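PDB 4Z1P: cell wall surface anchor protein from Streptococcus agalactiae, which probably acts as a cell-surface adhesin of the antigen I/II type, attached to the bacterial cell wall and mediating adhesion. Local coordinates for residues A56-A64 and Y139-F149. Sequence-based numbering, arbitrary orientation.
Sequences AFVDQPNEA and YNLSFKVKKEF
F57 and Y139 lie flat against each other in an offset stack, ring centroids 4.3 Å apart and planes 16° from parallel, in the core of a β-sandwich whose two sheets face one another here. Strands 56-61 and 139-145 belong to different sheets and run nearly in the same direction, their axes 11.0 Å apart at closest, so side chains rather than backbone bonds join them. The F57 and Y139 side chains run past each other in opposite directions, which places F57 CD2 over the centre of the Y139 ring and Y139 OH 3.4 Å from F57 CB. Further along, D59 OD2 lies 3.5 Å from L141 CD1, and P61 CG packs against F143 CE1 at 4.0 Å, an apolar contact in which the side chains cross at about a right angle.

Past the strand ends, hydrogen bonds appear alongside a CH-pi contact. A64 O accepts a nearly straight bond from K146 N (2.8 Å, 172°), and K146 NZ reaches E63 O from above the carbonyl plane. N62 OD1 accepts from A64 N, well above its carbonyl plane, in an Asx turn, and also from K155 N. F149 ends the type I turn from K146, closed by F149 N to K146 O, and its ring face receives A64 CB 3.3 Å above the centre. Inside the sandwich, polar groups can sit among apolar side chains because neighbouring strands satisfy them: D59 OD2 accepts from N156 ND2, and Y139 OH is hydrogen-bonded to Q36 OE1.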
loop_
_atom_site.group_PDB
_atom_site.type_symbol
_atom_site.label_atom_id
_atom_site.label_comp_id
_atom_site.label_asym_id
_atom_site.label_seq_id
_atom_site.Cartn_x
_atom_site.Cartn_y
_atom_site.Cartn_z
ATOM N N ALA A 56 -29.118 5.409 -3.981
ATOM C CA ALA A 56 -28.131 4.342 -3.828
ATOM C C ALA A 56 -26.761 4.854 -4.065
ATOM O O ALA A 56 -26.591 5.765 -4.885
ATOM C CB ALA A 56 -28.384 3.253 -4.817
ATOM N N PHE A 57 -25.787 4.343 -3.295
ATOM C CA PHE A 57 -24.386 4.662 -3.469
ATOM C C PHE A 57 -23.627 3.363 -3.662
ATOM O O PHE A 57 -23.797 2.408 -2.873
ATOM C CB PHE A 57 -23.836 5.332 -2.191
ATOM C CG PHE A 57 -22.474 5.937 -2.377
ATOM C CD1 PHE A 57 -22.336 7.033 -3.227
ATOM C CD2 PHE A 57 -21.330 5.388 -1.780
ATOM C CE1 PHE A 57 -21.128 7.607 -3.453
ATOM C CE2 PHE A 57 -20.081 5.938 -2.046
ATOM C CZ PHE A 57 -19.999 7.055 -2.869
ATOM N N VAL A 58 -22.775 3.322 -4.687
ATOM C CA VAL A 58 -22.043 2.150 -5.025
ATOM C C VAL A 58 -20.598 2.376 -4.918
ATOM O O VAL A 58 -20.091 3.305 -5.552
ATOM C CB VAL A 58 -22.355 1.653 -6.510
ATOM C CG1 VAL A 58 -21.437 0.485 -6.899
ATOM C CG2 VAL A 58 -23.828 1.272 -6.605
ATOM N N ASP A 59 -19.880 1.499 -4.208
ATOM C CA ASP A 59 -18.411 1.481 -4.281
ATOM C C ASP A 59 -17.907 0.178 -4.952
ATOM O O ASP A 59 -18.283 -0.934 -4.530
ATOM C CB ASP A 59 -17.782 1.598 -2.913
ATOM C CG ASP A 59 -16.263 1.714 -2.988
ATOM O OD1 ASP A 59 -15.538 0.753 -3.432
ATOM O OD2 ASP A 59 -15.770 2.773 -2.625
ATOM N N GLN A 60 -17.135 0.311 -6.032
ATOM C CA GLN A 60 -16.654 -0.845 -6.749
ATOM C C GLN A 60 -15.138 -0.841 -6.735
ATOM O O GLN A 60 -14.499 -0.108 -7.504
ATOM C CB GLN A 60 -17.267 -0.842 -8.148
ATOM C CG GLN A 60 -16.629 -1.630 -9.303
ATOM C CD GLN A 60 -16.845 -3.056 -9.211
ATOM O OE1 GLN A 60 -17.534 -3.628 -10.028
ATOM N NE2 GLN A 60 -16.225 -3.692 -8.205
ATOM N N PRO A 61 -14.556 -1.645 -5.878
ATOM C CA PRO A 61 -13.114 -1.885 -5.851
ATOM C C PRO A 61 -12.727 -2.862 -6.981
ATOM O O PRO A 61 -13.552 -3.666 -7.407
ATOM C CB PRO A 61 -12.886 -2.543 -4.477
ATOM C CG PRO A 61 -14.196 -3.007 -4.014
ATOM C CD PRO A 61 -15.273 -2.460 -4.870
ATOM N N ASN A 62 -11.492 -2.875 -7.404
ATOM C CA ASN A 62 -11.033 -3.981 -8.302
ATOM C C ASN A 62 -10.578 -5.195 -7.480
ATOM O O ASN A 62 -10.705 -5.216 -6.251
ATOM C CB ASN A 62 -10.033 -3.472 -9.327
ATOM C CG ASN A 62 -8.638 -3.309 -8.773
ATOM O OD1 ASN A 62 -8.428 -3.217 -7.579
ATOM N ND2 ASN A 62 -7.664 -3.274 -9.672
ATOM N N GLU A 63 -10.047 -6.209 -8.147
ATOM C CA GLU A 63 -9.762 -7.480 -7.509
ATOM C C GLU A 63 -8.695 -7.366 -6.433
ATOM O O GLU A 63 -8.411 -8.293 -5.738
ATOM C CB GLU A 63 -9.385 -8.524 -8.616
ATOM C CG GLU A 63 -8.090 -8.238 -9.397
ATOM C CD GLU A 63 -8.186 -7.245 -10.572
ATOM O OE1 GLU A 63 -9.260 -6.585 -10.827
ATOM O OE2 GLU A 63 -7.131 -7.134 -11.283
ATOM N N ALA A 64 -8.030 -6.245 -6.335
ATOM C CA ALA A 64 -6.916 -6.189 -5.405
ATOM C C ALA A 64 -7.333 -6.033 -3.995
ATOM O O ALA A 64 -6.539 -6.338 -3.097
ATOM C CB ALA A 64 -5.960 -5.076 -5.732
ATOM N N TYR A 139 -18.455 8.967 2.827
ATOM C CA TYR A 139 -18.150 7.612 3.278
ATOM C C TYR A 139 -16.682 7.523 3.525
ATOM O O TYR A 139 -15.883 7.787 2.596
ATOM C CB TYR A 139 -18.613 6.596 2.239
ATOM C CG TYR A 139 -20.068 6.557 1.960
ATOM C CD1 TYR A 139 -20.721 7.622 1.346
ATOM C CD2 TYR A 139 -20.788 5.437 2.216
ATOM C CE1 TYR A 139 -22.046 7.556 0.975
ATOM C CE2 TYR A 139 -22.135 5.354 1.939
ATOM C CZ TYR A 139 -22.790 6.387 1.323
ATOM O OH TYR A 139 -24.126 6.332 1.046
ATOM N N ASN A 140 -16.276 7.224 4.773
ATOM C CA ASN A 140 -14.871 6.952 5.037
ATOM C C ASN A 140 -14.687 5.461 5.015
ATOM O O ASN A 140 -15.161 4.726 5.905
ATOM C CB ASN A 140 -14.348 7.549 6.353
ATOM C CG ASN A 140 -13.813 8.969 6.194
ATOM O OD1 ASN A 140 -12.590 9.200 6.113
ATOM N ND2 ASN A 140 -14.705 9.911 6.145
ATOM N N LEU A 141 -13.967 5.014 4.016
ATOM C CA LEU A 141 -13.875 3.565 3.743
ATOM C C LEU A 141 -12.422 3.111 3.751
ATOM O O LEU A 141 -11.604 3.663 3.088
ATOM C CB LEU A 141 -14.468 3.245 2.424
ATOM C CG LEU A 141 -15.937 3.616 2.209
ATOM C CD1 LEU A 141 -16.287 3.406 0.730
ATOM C CD2 LEU A 141 -16.880 2.851 3.143
ATOM N N SER A 142 -12.103 2.029 4.414
ATOM C CA SER A 142 -10.746 1.560 4.394
ATOM C C SER A 142 -10.642 0.051 4.054
ATOM O O SER A 142 -11.427 -0.798 4.514
ATOM C CB SER A 142 -10.013 1.916 5.709
ATOM O OG SER A 142 -10.085 0.840 6.580
ATOM N N PHE A 143 -9.669 -0.260 3.229
ATOM C CA PHE A 143 -9.487 -1.628 2.656
ATOM C C PHE A 143 -8.080 -2.069 2.889
ATOM O O PHE A 143 -7.154 -1.243 2.834
ATOM C CB PHE A 143 -9.657 -1.641 1.127
ATOM C CG PHE A 143 -11.077 -1.487 0.620
ATOM C CD1 PHE A 143 -11.897 -2.607 0.381
ATOM C CD2 PHE A 143 -11.596 -0.228 0.309
ATOM C CE1 PHE A 143 -13.167 -2.434 -0.184
ATOM C CE2 PHE A 143 -12.869 -0.078 -0.210
ATOM C CZ PHE A 143 -13.640 -1.164 -0.496
ATOM N N LYS A 144 -7.922 -3.353 3.150
ATOM C CA LYS A 144 -6.641 -4.015 3.056
ATOM C C LYS A 144 -6.472 -4.524 1.656
ATOM O O LYS A 144 -7.444 -4.623 0.889
ATOM C CB LYS A 144 -6.539 -5.176 3.993
ATOM C CG LYS A 144 -6.824 -4.923 5.429
ATOM C CD LYS A 144 -5.842 -3.983 6.057
ATOM C CE LYS A 144 -6.187 -3.786 7.537
ATOM N NZ LYS A 144 -5.699 -2.472 8.087
ATOM N N VAL A 145 -5.250 -4.916 1.320
ATOM C CA VAL A 145 -4.948 -5.411 -0.031
ATOM C C VAL A 145 -4.867 -6.926 0.102
ATOM O O VAL A 145 -4.363 -7.438 1.107
ATOM C CB VAL A 145 -3.572 -4.882 -0.544
ATOM C CG1 VAL A 145 -3.261 -5.413 -1.914
ATOM C CG2 VAL A 145 -3.572 -3.365 -0.562
ATOM N N LYS A 146 -5.328 -7.634 -0.915
ATOM C CA LYS A 146 -5.334 -9.099 -0.858
ATOM C C LYS A 146 -3.894 -9.583 -0.910
ATOM O O LYS A 146 -3.122 -9.096 -1.691
ATOM C CB LYS A 146 -6.118 -9.728 -1.980
ATOM C CG LYS A 146 -7.632 -9.709 -1.776
ATOM C CD LYS A 146 -8.300 -10.340 -2.986
ATOM C CE LYS A 146 -9.815 -10.528 -2.813
ATOM N NZ LYS A 146 -10.456 -10.103 -4.089
ATOM N N LYS A 147 -3.599 -10.573 -0.100
ATOM C CA LYS A 147 -2.231 -11.160 -0.019
ATOM C C LYS A 147 -1.799 -11.684 -1.410
ATOM O O LYS A 147 -0.659 -11.505 -1.839
ATOM C CB LYS A 147 -2.269 -12.238 1.070
ATOM C CG LYS A 147 -1.227 -13.325 0.959
ATOM C CD LYS A 147 -0.103 -13.077 1.952
ATOM C CE LYS A 147 1.171 -13.805 1.553
ATOM N NZ LYS A 147 2.267 -13.261 2.378
ATOM N N GLU A 148 -2.721 -12.227 -2.185
ATOM C CA GLU A 148 -2.348 -12.718 -3.528
ATOM C C GLU A 148 -2.135 -11.645 -4.586
ATOM O O GLU A 148 -1.722 -11.965 -5.684
ATOM C CB GLU A 148 -3.348 -13.748 -4.080
ATOM C CG GLU A 148 -4.726 -13.155 -4.300
ATOM C CD GLU A 148 -5.651 -13.443 -3.120
ATOM O OE1 GLU A 148 -5.218 -13.331 -1.920
ATOM O OE2 GLU A 148 -6.828 -13.783 -3.418
ATOM N N PHE A 149 -2.458 -10.388 -4.301
ATOM C CA PHE A 149 -2.269 -9.343 -5.284
ATOM C C PHE A 149 -0.901 -8.729 -5.030
ATOM O O PHE A 149 -0.733 -7.898 -4.130
ATOM C CB PHE A 149 -3.411 -8.297 -5.181
ATOM C CG PHE A 149 -3.427 -7.329 -6.315
ATOM C CD1 PHE A 149 -4.124 -7.615 -7.493
ATOM C CD2 PHE A 149 -2.730 -6.118 -6.215
ATOM C CE1 PHE A 149 -4.149 -6.704 -8.535
ATOM C CE2 PHE A 149 -2.713 -5.231 -7.283
ATOM C CZ PHE A 149 -3.425 -5.542 -8.445
#